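PDB 5I62: potential RNA-dependent RNA polymerase from Human picobirnavirus, which catalyses template-directed RNA synthesis from ribonucleoside triphosphates and is thought to serve both transcription and genome replication of this double-stranded RNA virus. Local coordinates for residues 158-163 / 207-212; 143-148 / 169-174; 125-130 / 217-222. All coordinates share one frame; numbering follows the deposited sequence.

Contact 1: residues 158-163 / 207-212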
ATOM      1  N   ILE A 158     -20.224  14.130  11.139  1.00 20.75           N
ATOM      2  CA  ILE A 158     -19.986  15.492  10.667  1.00 21.29           C
ATOM      3  C   ILE A 158     -21.105  16.438  11.126  1.00 23.45           C
ATOM      4  O   ILE A 158     -22.227  16.005  11.308  1.00 21.88           O
ATOM      5  CB  ILE A 158     -19.821  15.520   9.137  1.00 22.71           C
ATOM      6  CG1 ILE A 158     -21.068  15.004   8.437  1.00 23.65           C
ATOM      7  CG2 ILE A 158     -18.603  14.697   8.715  1.00 23.66           C
ATOM      8  CD1 ILE A 158     -20.999  15.158   6.902  1.00 25.01           C
ATOM      9  N   PRO A 159     -20.794  17.733  11.321  1.00 26.14           N
ATOM     10  CA  PRO A 159     -19.454  18.304  11.178  1.00 24.07           C
ATOM     11  C   PRO A 159     -18.541  17.875  12.320  1.00 25.21           C
ATOM     12  O   PRO A 159     -19.022  17.598  13.427  1.00 21.77           O
ATOM     13  CB  PRO A 159     -19.715  19.814  11.206  1.00 27.73           C
ATOM     14  CG  PRO A 159     -20.890  19.935  12.125  1.00 28.40           C
ATOM     15  CD  PRO A 159     -21.767  18.750  11.769  1.00 29.37           C
ATOM     16  N   CYS A 160     -17.244  17.790  12.046  1.00 20.04           N
ATOM     17  CA  CYS A 160     -16.293  17.315  13.033  1.00 23.51           C
ATOM     18  C   CYS A 160     -15.063  18.215  13.052  1.00 24.46           C
ATOM     19  O   CYS A 160     -14.742  18.896  12.080  1.00 23.86           O
ATOM     20  CB  CYS A 160     -15.887  15.846  12.790  1.00 20.04           C
ATOM     21  SG  CYS A 160     -15.148  15.486  11.166  1.00 27.11           S
ATOM     22  N   ASP A 161     -14.406  18.212  14.208  1.00 22.01           N
ATOM     23  CA  ASP A 161     -13.180  18.951  14.466  1.00 20.33           C
ATOM     24  C   ASP A 161     -12.293  18.009  15.258  1.00 21.73           C
ATOM     25  O   ASP A 161     -12.747  17.459  16.266  1.00 19.79           O
ATOM     26  CB  ASP A 161     -13.464  20.236  15.251  1.00 24.11           C
ATOM     27  CG  ASP A 161     -12.206  21.049  15.542  1.00 30.52           C
ATOM     28  OD1 ASP A 161     -11.281  21.053  14.704  1.00 28.81           O
ATOM     29  OD2 ASP A 161     -12.148  21.686  16.614  1.00 33.88           O
ATOM     30  N   VAL A 162     -11.064  17.772  14.790  1.00 16.73           N
ATOM     31  CA  VAL A 162     -10.140  16.864  15.466  1.00 15.66           C
ATOM     32  C   VAL A 162      -8.820  17.583  15.713  1.00 18.21           C
ATOM     33  O   VAL A 162      -8.387  18.393  14.888  1.00 18.30           O
ATOM     34  CB  VAL A 162      -9.924  15.549  14.665  1.00 18.26           C
ATOM     35  CG1 VAL A 162     -11.253  14.812  14.423  1.00 13.64           C
ATOM     36  CG2 VAL A 162      -9.225  15.825  13.321  1.00 11.99           C
ATOM     37  N   TYR A 163      -8.188  17.300  16.852  1.00 16.68           N
ATOM     38  CA  TYR A 163      -6.897  17.903  17.160  1.00 19.75           C
ATOM     39  C   TYR A 163      -6.283  17.171  18.337  1.00 20.83           C
ATOM     40  O   TYR A 163      -6.994  16.530  19.114  1.00 20.06           O
ATOM     41  CB  TYR A 163      -7.013  19.408  17.466  1.00 20.81           C
ATOM     42  CG  TYR A 163      -7.955  19.754  18.609  1.00 25.29           C
ATOM     43  CD1 TYR A 163      -9.298  20.024  18.363  1.00 22.51           C
ATOM     44  CD2 TYR A 163      -7.505  19.824  19.926  1.00 22.45           C
ATOM     45  CE1 TYR A 163     -10.169  20.360  19.395  1.00 24.67           C
ATOM     46  CE2 TYR A 163      -8.369  20.148  20.966  1.00 23.43           C
ATOM     47  CZ  TYR A 163      -9.700  20.416  20.689  1.00 25.92           C
ATOM     48  OH  TYR A 163     -10.562  20.744  21.714  1.00 31.87           O
ATOM     49  N   PRO A 207     -10.036   6.704  13.229  1.00 17.28           N
ATOM     50  CA  PRO A 207     -11.400   7.226  13.375  1.00 17.07           C
ATOM     51  C   PRO A 207     -11.858   7.901  12.095  1.00 18.00           C
ATOM     52  O   PRO A 207     -11.100   8.630  11.452  1.00 16.17           O
ATOM     53  CB  PRO A 207     -11.281   8.244  14.522  1.00 13.46           C
ATOM     54  CG  PRO A 207     -10.036   7.860  15.260  1.00 17.74           C
ATOM     55  CD  PRO A 207      -9.102   7.332  14.185  1.00 13.63           C
ATOM     56  N   PHE A 208     -13.118   7.648  11.746  1.00 14.39           N
ATOM     57  CA  PHE A 208     -13.765   8.284  10.604  1.00 16.44           C
ATOM     58  C   PHE A 208     -13.546   9.801  10.614  1.00 15.43           C
ATOM     59  O   PHE A 208     -13.189  10.391   9.590  1.00 16.26           O
ATOM     60  CB  PHE A 208     -15.267   7.931  10.648  1.00 16.45           C
ATOM     61  CG  PHE A 208     -16.039   8.213   9.371  1.00 17.43           C
ATOM     62  CD1 PHE A 208     -15.404   8.430   8.162  1.00 19.35           C
ATOM     63  CD2 PHE A 208     -17.445   8.249   9.401  1.00 18.19           C
ATOM     64  CE1 PHE A 208     -16.137   8.679   7.006  1.00 18.75           C
ATOM     65  CE2 PHE A 208     -18.174   8.507   8.253  1.00 19.50           C
ATOM     66  CZ  PHE A 208     -17.520   8.727   7.050  1.00 19.67           C
ATOM     67  N   ALA A 209     -13.749  10.446  11.773  1.00 15.52           N
ATOM     68  CA  ALA A 209     -13.612  11.902  11.852  1.00 16.69           C
ATOM     69  C   ALA A 209     -12.201  12.358  11.470  1.00 17.09           C
ATOM     70  O   ALA A 209     -12.033  13.368  10.768  1.00 14.71           O
ATOM     71  CB  ALA A 209     -13.972  12.404  13.254  1.00 14.25           C
ATOM     72  N   VAL A 210     -11.174  11.642  11.928  1.00 13.53           N
ATOM     73  CA  VAL A 210      -9.806  12.006  11.554  1.00 14.88           C
ATOM     74  C   VAL A 210      -9.603  11.825  10.056  1.00 15.80           C
ATOM     75  O   VAL A 210      -9.058  12.706   9.381  1.00 16.03           O
ATOM     76  CB  VAL A 210      -8.766  11.198  12.360  1.00 14.94           C
ATOM     77  CG1 VAL A 210      -7.316  11.555  11.893  1.00 14.16           C
ATOM     78  CG2 VAL A 210      -8.908  11.453  13.852  1.00 12.23           C
ATOM     79  N   ASN A 211     -10.032  10.679   9.513  1.00 16.41           N
ATOM     80  CA  ASN A 211      -9.857  10.424   8.085  1.00 15.63           C
ATOM     81  C   ASN A 211     -10.581  11.469   7.232  1.00 19.17           C
ATOM     82  O   ASN A 211     -10.051  11.912   6.208  1.00 16.71           O
ATOM     83  CB  ASN A 211     -10.339   9.016   7.732  1.00 18.92           C
ATOM     84  CG  ASN A 211      -9.279   7.952   7.962  1.00 21.08           C
ATOM     85  OD1 ASN A 211      -8.072   8.239   8.010  1.00 24.56           O
ATOM     86  ND2 ASN A 211      -9.720   6.726   8.097  1.00 20.22           N
ATOM     87  N   ILE A 212     -11.792  11.876   7.629  1.00 15.56           N
ATOM     88  CA  ILE A 212     -12.479  12.962   6.920  1.00 16.51           C
ATOM     89  C   ILE A 212     -11.627  14.232   6.910  1.00 16.63           C
ATOM     90  O   ILE A 212     -11.425  14.861   5.864  1.00 19.53           O
ATOM     91  CB  ILE A 212     -13.859  13.234   7.552  1.00 20.26           C
ATOM     92  CG1 ILE A 212     -14.781  12.029   7.392  1.00 19.44           C
ATOM     93  CG2 ILE A 212     -14.485  14.495   6.932  1.00 19.97           C
ATOM     94  CD1 ILE A 212     -16.085  12.140   8.230  1.00 18.21           C
TER
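I158 and I212 meet through two methyls, CG2 of I158 and CD1 of I212, 3.6 Å apart, with the side chains crossing at about a right angle. CD1 of I212 also lies 3.6 Å above the plane of the F208 ring, displaced toward its rim, and thus contacts both residues. Further along, the CB of A209 faces two strand side chains: SG of C160 lies 3.9 Å from A209 CB, and V162 CG1 approaches the same methyl at 3.8 Å. The SG reaches this place with chi1 at 58°, held between the backbone N and the carbonyl carbon of C160. The backbones repeat the perpendicular relation, since the axes of strand 160-163 and helix 208-212 cross at -90° with a closest approach of 8.1 Å. This is the first turn of a helix laid across the antiparallel part of a mixed sheet, in a region that probably belongs to the fingers of the right-hand polymerase fold. C160 and V162 point toward the helix, whereas D161 between them points away and forms a salt bridge with R296. V162 CG1 further touches CG2 of V210, 4.1 Å away.

Contact 2: residues 143-148 / 169-174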
ATOM      1  N   GLY A 143     -14.046   3.071  12.449  1.00 17.38           N
ATOM      2  CA  GLY A 143     -13.154   3.170  13.574  1.00 18.50           C
ATOM      3  C   GLY A 143     -13.822   3.784  14.800  1.00 21.24           C
ATOM      4  O   GLY A 143     -15.042   3.693  15.023  1.00 18.32           O
ATOM      5  N   SER A 144     -12.990   4.425  15.595  1.00 17.66           N
ATOM      6  CA  SER A 144     -13.390   5.152  16.785  1.00 17.60           C
ATOM      7  C   SER A 144     -14.354   6.301  16.427  1.00 15.40           C
ATOM      8  O   SER A 144     -14.115   7.002  15.445  1.00 15.83           O
ATOM      9  CB  SER A 144     -12.096   5.660  17.448  1.00 18.24           C
ATOM     10  OG  SER A 144     -12.314   6.633  18.417  1.00 24.43           O
ATOM     11  N   PRO A 145     -15.455   6.490  17.193  1.00 19.28           N
ATOM     12  CA  PRO A 145     -15.960   5.710  18.327  1.00 16.99           C
ATOM     13  C   PRO A 145     -17.003   4.626  18.009  1.00 16.84           C
ATOM     14  O   PRO A 145     -17.232   3.743  18.840  1.00 18.76           O
ATOM     15  CB  PRO A 145     -16.621   6.778  19.200  1.00 18.28           C
ATOM     16  CG  PRO A 145     -17.268   7.659  18.188  1.00 17.21           C
ATOM     17  CD  PRO A 145     -16.235   7.732  17.022  1.00 17.35           C
ATOM     18  N   TYR A 146     -17.649   4.693  16.852  1.00 16.09           N
ATOM     19  CA  TYR A 146     -18.781   3.807  16.599  1.00 18.94           C
ATOM     20  C   TYR A 146     -18.380   2.429  16.096  1.00 21.30           C
ATOM     21  O   TYR A 146     -19.142   1.483  16.294  1.00 20.00           O
ATOM     22  CB  TYR A 146     -19.752   4.428  15.596  1.00 21.07           C
ATOM     23  CG  TYR A 146     -20.391   5.694  16.126  1.00 20.54           C
ATOM     24  CD1 TYR A 146     -21.285   5.649  17.202  1.00 20.81           C
ATOM     25  CD2 TYR A 146     -20.099   6.925  15.559  1.00 18.57           C
ATOM     26  CE1 TYR A 146     -21.870   6.814  17.699  1.00 21.02           C
ATOM     27  CE2 TYR A 146     -20.663   8.092  16.050  1.00 19.22           C
ATOM     28  CZ  TYR A 146     -21.553   8.026  17.120  1.00 21.16           C
ATOM     29  OH  TYR A 146     -22.114   9.182  17.593  1.00 18.35           O
ATOM     30  N   PHE A 147     -17.226   2.289  15.450  1.00 18.32           N
ATOM     31  CA  PHE A 147     -16.782   0.988  14.934  1.00 21.93           C
ATOM     32  C   PHE A 147     -17.883   0.296  14.120  1.00 21.26           C
ATOM     33  O   PHE A 147     -18.193  -0.883  14.312  1.00 23.50           O
ATOM     34  CB  PHE A 147     -16.296   0.090  16.069  1.00 18.86           C
ATOM     35  CG  PHE A 147     -15.266  -0.925  15.638  1.00 25.22           C
ATOM     36  CD1 PHE A 147     -13.941  -0.551  15.430  1.00 23.65           C
ATOM     37  CD2 PHE A 147     -15.623  -2.252  15.441  1.00 25.10           C
ATOM     38  CE1 PHE A 147     -12.990  -1.496  15.025  1.00 24.52           C
ATOM     39  CE2 PHE A 147     -14.688  -3.189  15.044  1.00 24.24           C
ATOM     40  CZ  PHE A 147     -13.373  -2.813  14.842  1.00 26.12           C
ATOM     41  N   SER A 148     -18.487   1.052  13.213  1.00 19.80           N
ATOM     42  CA  SER A 148     -19.511   0.557  12.306  1.00 25.66           C
ATOM     43  C   SER A 148     -19.071   0.831  10.879  1.00 23.81           C
ATOM     44  O   SER A 148     -17.956   1.302  10.626  1.00 24.94           O
ATOM     45  CB  SER A 148     -20.873   1.213  12.567  1.00 25.35           C
ATOM     46  OG  SER A 148     -21.123   1.304  13.951  1.00 32.23           O
ATOM     47  N   CYS A 169      -6.228  12.696  21.459  1.00 17.82           N
ATOM     48  CA  CYS A 169      -6.841  13.160  20.224  1.00 16.37           C
ATOM     49  C   CYS A 169      -8.282  13.549  20.542  1.00 17.19           C
ATOM     50  O   CYS A 169      -9.109  12.683  20.831  1.00 20.22           O
ATOM     51  CB  CYS A 169      -6.781  12.076  19.155  1.00 17.40           C
ATOM     52  SG  CYS A 169      -7.608  12.504  17.595  1.00 22.51           S
ATOM     53  N   VAL A 170      -8.581  14.841  20.511  1.00 17.39           N
ATOM     54  CA  VAL A 170      -9.944  15.299  20.758  1.00 18.00           C
ATOM     55  C   VAL A 170     -10.723  15.249  19.452  1.00 18.91           C
ATOM     56  O   VAL A 170     -10.235  15.699  18.414  1.00 18.27           O
ATOM     57  CB  VAL A 170      -9.945  16.711  21.358  1.00 20.75           C
ATOM     58  CG1 VAL A 170     -11.376  17.237  21.489  1.00 19.97           C
ATOM     59  CG2 VAL A 170      -9.220  16.715  22.712  1.00 21.55           C
ATOM     60  N   MET A 171     -11.930  14.680  19.494  1.00 16.58           N
ATOM     61  CA  MET A 171     -12.810  14.613  18.324  1.00 16.70           C
ATOM     62  C   MET A 171     -14.176  15.168  18.707  1.00 17.03           C
ATOM     63  O   MET A 171     -14.934  14.514  19.433  1.00 16.99           O
ATOM     64  CB  MET A 171     -12.930  13.188  17.802  1.00 13.28           C
ATOM     65  CG  MET A 171     -11.580  12.510  17.579  1.00 14.90           C
ATOM     66  SD  MET A 171     -11.699  11.049  16.550  1.00 17.88           S
ATOM     67  CE  MET A 171     -12.966  10.087  17.424  1.00 17.03           C
ATOM     68  N   ARG A 172     -14.490  16.368  18.225  1.00 15.49           N
ATOM     69  CA  ARG A 172     -15.838  16.918  18.349  1.00 19.51           C
ATOM     70  C   ARG A 172     -16.636  16.502  17.120  1.00 21.21           C
ATOM     71  O   ARG A 172     -16.271  16.851  15.998  1.00 19.92           O
ATOM     72  CB  ARG A 172     -15.819  18.443  18.473  1.00 19.86           C
ATOM     73  CG  ARG A 172     -15.423  18.977  19.827  1.00 24.87           C
ATOM     74  CD  ARG A 172     -16.557  18.864  20.861  1.00 32.81           C
ATOM     75  NE  ARG A 172     -17.799  19.539  20.477  1.00 31.14           N
ATOM     76  CZ  ARG A 172     -18.924  19.496  21.193  1.00 29.71           C
ATOM     77  NH1 ARG A 172     -18.964  18.811  22.336  1.00 29.24           N
ATOM     78  NH2 ARG A 172     -20.009  20.139  20.771  1.00 32.18           N
ATOM     79  N   GLN A 173     -17.718  15.758  17.324  1.00 15.97           N
ATOM     80  CA  GLN A 173     -18.499  15.202  16.223  1.00 18.84           C
ATOM     81  C   GLN A 173     -19.958  15.548  16.455  1.00 19.87           C
ATOM     82  O   GLN A 173     -20.572  15.003  17.376  1.00 16.15           O
ATOM     83  CB  GLN A 173     -18.332  13.685  16.120  1.00 18.77           C
ATOM     84  CG  GLN A 173     -16.899  13.227  15.980  1.00 18.26           C
ATOM     85  CD  GLN A 173     -16.765  11.717  15.901  1.00 22.06           C
ATOM     86  OE1 GLN A 173     -15.656  11.209  15.766  1.00 16.53           O
ATOM     87  NE2 GLN A 173     -17.908  10.987  15.972  1.00 16.21           N
ATOM     88  N   ASN A 174     -20.496  16.455  15.632  1.00 22.28           N
ATOM     89  CA  ASN A 174     -21.902  16.862  15.679  1.00 23.57           C
ATOM     90  C   ASN A 174     -22.458  16.892  17.101  1.00 20.19           C
ATOM     91  O   ASN A 174     -23.383  16.143  17.420  1.00 20.89           O
ATOM     92  CB  ASN A 174     -22.752  15.931  14.805  1.00 19.89           C
ATOM     93  CG  ASN A 174     -24.141  16.483  14.550  1.00 27.82           C
ATOM     94  OD1 ASN A 174     -24.387  17.665  14.768  1.00 25.81           O
ATOM     95  ND2 ASN A 174     -25.054  15.630  14.085  1.00 26.36           N
TER
HETATM   96  O   HOH W   1     -14.899   9.240  14.181  1.00 13.69           O
HETATM   97  O   HOH W   2     -20.621  11.288  17.369  1.00 17.53           O
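S144, P145 and Y146 meet M171 and Q173 where the loop between helices 129-135 and 150-157 comes over the middle strand of an antiparallel meander, 160-165, 168-173 and 176-189. The backbones stay well apart, 9.4 Å from P145 CA to M171 CA, which leaves the contact mainly to side chains, the S144 carbonyl and water. The apolar share falls to M171. Its chain bends at chi3 (-54°), putting CE 4.0 Å from P145 CD and also beside the S144 hydroxyl, whose own hydrogen bond goes to the backbone O of Y11. A cis peptide joins S144 to P145, and the ring of P145 packs its CG over one face of the Y146 ring, off-centre toward the rim.

Van der Waals contact of the amide comes next. Q173 is extended beyond CG (chi2 179°) and meets P145 tip to tip, with OE1 3.7 Å from P145 CD. Beside it the Y146 side chain slides past in the opposite direction, ring and amide planes 45° apart; K156 makes a cation-pi contact with this ring.

All hydrogen bonding between the two segments passes through water, which holds both ends of the Q173 amide. One molecule donates to S144 O at 2.7 Å and to Q173 OE1 at 2.6 Å. A second accepts from Q173 NE2 at 3.1 Å and lies 2.6 Å from Y146 OH.

Contact 3: residues 125-130 / 217-222; sequences RLRSEV and VYQPLI
V217 has CG1 anti to its backbone N (chi1 162°), which leaves CG2 beside that N and facing L126. The L126 CG sits at an unusual chi1 of -92°, and its CD1 comes within 3.5 Å of V217 CG2, with CG of L126 only slightly farther from the same methyl. The two side chains cross obliquely, and W293 of helix 288-296 touches both. R127 holds CG beside its backbone N (chi1 -68°), where it lies 3.9 Å from P220 CG. The pyrrolidine ring is met from a second direction by the R125 carbonyl, with P220 CG 3.7 Å from R125 O. This is packing of carbons against carbons and one carbonyl; polar links nearby run from Q216 NE2 to R127 O and from Q219 NE2 to T132 O. Beyond R127 the chain turns into helix 129-135, where S128 OG caps N131 N. With its nitrogen closed into the ring, P220 has no N-H to offer to the turn before; V217 N likewise makes no such bond, and the helix is kinked here. The result is a loop leading into an N-capped helix and packed against a proline-bearing kink, within what are probably the polymerase fingers.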
ATOM      1  N   ARG A 125      -6.874  23.683  -2.275  1.00 24.91           N
ATOM      2  CA  ARG A 125      -7.731  24.187  -1.223  1.00 24.36           C
ATOM      3  C   ARG A 125      -8.434  23.002  -0.590  1.00 20.35           C
ATOM      4  O   ARG A 125      -8.663  21.975  -1.242  1.00 23.53           O
ATOM      5  CB  ARG A 125      -8.740  25.181  -1.763  1.00 33.38           C
ATOM      6  CG  ARG A 125      -8.274  25.859  -3.029  1.00 37.04           C
ATOM      7  CD  ARG A 125      -8.957  27.166  -3.207  1.00 45.04           C
ATOM      8  NE  ARG A 125      -8.456  27.850  -4.400  1.00 46.17           N
ATOM      9  CZ  ARG A 125      -7.928  29.081  -4.389  1.00 50.47           C
ATOM     10  NH1 ARG A 125      -7.827  29.803  -3.258  1.00 48.80           N
ATOM     11  NH2 ARG A 125      -7.485  29.620  -5.522  1.00 51.85           N
ATOM     12  N   LEU A 126      -8.749  23.143   0.692  1.00 23.16           N
ATOM     13  CA  LEU A 126      -9.450  22.085   1.399  1.00 22.19           C
ATOM     14  C   LEU A 126     -10.824  21.879   0.787  1.00 25.15           C
ATOM     15  O   LEU A 126     -11.551  22.840   0.532  1.00 27.76           O
ATOM     16  CB  LEU A 126      -9.593  22.432   2.876  1.00 25.16           C
ATOM     17  CG  LEU A 126      -8.495  21.931   3.812  1.00 21.50           C
ATOM     18  CD1 LEU A 126      -7.216  22.728   3.574  1.00 25.26           C
ATOM     19  CD2 LEU A 126      -8.969  22.057   5.261  1.00 23.16           C
ATOM     20  N   ARG A 127     -11.169  20.628   0.535  1.00 20.76           N
ATOM     21  CA  ARG A 127     -12.554  20.324   0.238  1.00 26.92           C
ATOM     22  C   ARG A 127     -13.368  20.360   1.532  1.00 29.85           C
ATOM     23  O   ARG A 127     -12.828  20.232   2.630  1.00 26.57           O
ATOM     24  CB  ARG A 127     -12.662  18.964  -0.429  1.00 27.48           C
ATOM     25  CG  ARG A 127     -12.057  18.959  -1.805  1.00 38.75           C
ATOM     26  CD  ARG A 127     -12.671  17.901  -2.667  1.00 38.06           C
ATOM     27  NE  ARG A 127     -13.887  18.374  -3.319  1.00 43.90           N
ATOM     28  CZ  ARG A 127     -14.599  17.643  -4.167  1.00 42.56           C
ATOM     29  NH1 ARG A 127     -14.197  16.407  -4.459  1.00 44.22           N
ATOM     30  NH2 ARG A 127     -15.699  18.146  -4.716  1.00 38.87           N
ATOM     31  N   SER A 128     -14.681  20.554   1.399  1.00 30.20           N
ATOM     32  CA  SER A 128     -15.518  20.576   2.592  1.00 31.13           C
ATOM     33  C   SER A 128     -15.692  19.161   3.130  1.00 26.41           C
ATOM     34  O   SER A 128     -15.521  18.171   2.411  1.00 27.93           O
ATOM     35  CB  SER A 128     -16.893  21.173   2.298  1.00 29.56           C
ATOM     36  OG  SER A 128     -17.620  20.283   1.484  1.00 28.64           O
ATOM     37  N   GLU A 129     -16.047  19.069   4.414  1.00 28.92           N
ATOM     38  CA  GLU A 129     -16.274  17.754   5.003  1.00 26.70           C
ATOM     39  C   GLU A 129     -17.357  16.990   4.247  1.00 25.42           C
ATOM     40  O   GLU A 129     -17.218  15.787   4.002  1.00 24.14           O
ATOM     41  CB  GLU A 129     -16.603  17.884   6.495  1.00 26.16           C
ATOM     42  CG  GLU A 129     -15.386  18.345   7.286  1.00 27.31           C
ATOM     43  CD  GLU A 129     -15.575  18.403   8.789  1.00 31.81           C
ATOM     44  OE1 GLU A 129     -16.692  18.152   9.299  1.00 26.89           O
ATOM     45  OE2 GLU A 129     -14.566  18.705   9.466  1.00 32.31           O
ATOM     46  N   VAL A 130     -18.423  17.677   3.837  1.00 30.97           N
ATOM     47  CA  VAL A 130     -19.518  16.997   3.147  1.00 27.23           C
ATOM     48  C   VAL A 130     -19.053  16.466   1.799  1.00 26.14           C
ATOM     49  O   VAL A 130     -19.323  15.313   1.439  1.00 30.07           O
ATOM     50  CB  VAL A 130     -20.731  17.934   2.976  1.00 28.79           C
ATOM     51  CG1 VAL A 130     -21.786  17.263   2.106  1.00 32.01           C
ATOM     52  CG2 VAL A 130     -21.330  18.291   4.323  1.00 34.76           C
ATOM     53  N   VAL A 217      -7.648  17.506   2.579  1.00 17.98           N
ATOM     54  CA  VAL A 217      -6.437  17.912   1.870  1.00 14.68           C
ATOM     55  C   VAL A 217      -5.983  16.809   0.923  1.00 16.37           C
ATOM     56  O   VAL A 217      -5.702  17.059  -0.253  1.00 19.39           O
ATOM     57  CB  VAL A 217      -5.307  18.279   2.845  1.00 16.85           C
ATOM     58  CG1 VAL A 217      -3.958  18.263   2.109  1.00 17.16           C
ATOM     59  CG2 VAL A 217      -5.551  19.646   3.444  1.00 14.19           C
ATOM     60  N   TYR A 218      -5.898  15.576   1.415  1.00 15.70           N
ATOM     61  CA  TYR A 218      -5.238  14.549   0.617  1.00 17.68           C
ATOM     62  C   TYR A 218      -6.060  14.155  -0.606  1.00 20.17           C
ATOM     63  O   TYR A 218      -5.492  13.794  -1.648  1.00 16.13           O
ATOM     64  CB  TYR A 218      -4.912  13.337   1.478  1.00 15.77           C
ATOM     65  CG  TYR A 218      -3.866  13.652   2.509  1.00 16.91           C
ATOM     66  CD1 TYR A 218      -2.576  14.004   2.119  1.00 16.03           C
ATOM     67  CD2 TYR A 218      -4.153  13.610   3.866  1.00 17.99           C
ATOM     68  CE1 TYR A 218      -1.599  14.309   3.051  1.00 18.01           C
ATOM     69  CE2 TYR A 218      -3.175  13.904   4.814  1.00 19.21           C
ATOM     70  CZ  TYR A 218      -1.896  14.247   4.397  1.00 18.98           C
ATOM     71  OH  TYR A 218      -0.913  14.538   5.321  1.00 17.46           O
ATOM     72  N   GLN A 219      -7.401  14.217  -0.508  1.00 16.80           N
ATOM     73  CA  GLN A 219      -8.237  13.905  -1.668  1.00 17.61           C
ATOM     74  C   GLN A 219      -7.961  14.849  -2.835  1.00 19.54           C
ATOM     75  O   GLN A 219      -7.611  14.367  -3.926  1.00 18.55           O
ATOM     76  CB  GLN A 219      -9.720  13.923  -1.267  1.00 23.51           C
ATOM     77  CG  GLN A 219     -10.465  12.660  -1.375  1.00 29.43           C
ATOM     78  CD  GLN A 219     -11.871  12.825  -0.792  1.00 31.47           C
ATOM     79  OE1 GLN A 219     -12.506  13.876  -0.945  1.00 33.98           O
ATOM     80  NE2 GLN A 219     -12.348  11.796  -0.118  1.00 32.31           N
ATOM     81  N   PRO A 220      -8.110  16.170  -2.692  1.00 18.81           N
ATOM     82  CA  PRO A 220      -7.767  17.049  -3.823  1.00 20.34           C
ATOM     83  C   PRO A 220      -6.301  16.969  -4.229  1.00 22.40           C
ATOM     84  O   PRO A 220      -5.991  17.126  -5.413  1.00 20.42           O
ATOM     85  CB  PRO A 220      -8.144  18.451  -3.315  1.00 23.28           C
ATOM     86  CG  PRO A 220      -8.179  18.338  -1.853  1.00 24.39           C
ATOM     87  CD  PRO A 220      -8.638  16.941  -1.555  1.00 18.90           C
ATOM     88  N   LEU A 221      -5.395  16.730  -3.278  1.00 18.91           N
ATOM     89  CA  LEU A 221      -3.976  16.587  -3.606  1.00 21.13           C
ATOM     90  C   LEU A 221      -3.751  15.445  -4.591  1.00 19.58           C
ATOM     91  O   LEU A 221      -3.099  15.603  -5.634  1.00 17.33           O
ATOM     92  CB  LEU A 221      -3.170  16.346  -2.329  1.00 17.34           C
ATOM     93  CG  LEU A 221      -1.645  16.320  -2.488  1.00 26.87           C
ATOM     94  CD1 LEU A 221      -1.018  16.825  -1.209  1.00 27.43           C
ATOM     95  CD2 LEU A 221      -1.097  14.935  -2.797  1.00 23.83           C
ATOM     96  N   ILE A 222      -4.258  14.267  -4.246  1.00 18.53           N
ATOM     97  CA  ILE A 222      -4.065  13.099  -5.088  1.00 17.53           C
ATOM     98  C   ILE A 222      -4.705  13.306  -6.455  1.00 18.15           C
ATOM     99  O   ILE A 222      -4.100  12.979  -7.486  1.00 15.93           O
ATOM    100  CB  ILE A 222      -4.584  11.845  -4.368  1.00 18.59           C
ATOM    101  CG1 ILE A 222      -3.621  11.497  -3.225  1.00 20.37           C
ATOM    102  CG2 ILE A 222      -4.710  10.681  -5.347  1.00 22.22           C
ATOM    103  CD1 ILE A 222      -4.186  10.546  -2.181  1.00 28.24           C
TER

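How the contacts relate
Contacts 1 and 2, centres about 7 Å apart, share a hairpin: Y163 O and V170 N, 2.7 Å apart, probably form a rung between strands 160-165 and 168-173. The helix start packs against both strands, with A209 CB 3.3 Å from Q173 OE1. Contact 3 uses the same helix, 208-228, further along, its centre about 13 Å from that of contact 1. E129 ties these two: E129 OE1 lies 2.8 Å from C160 N, a probable hydrogen bond. Contacts 2 and 3 do not touch (nearest atoms about 7 Å apart). None of the three uses the four-stranded sheet, largely within the catalytic range 255-373, that probably forms the core of the palm, where such polymerases carry the active site.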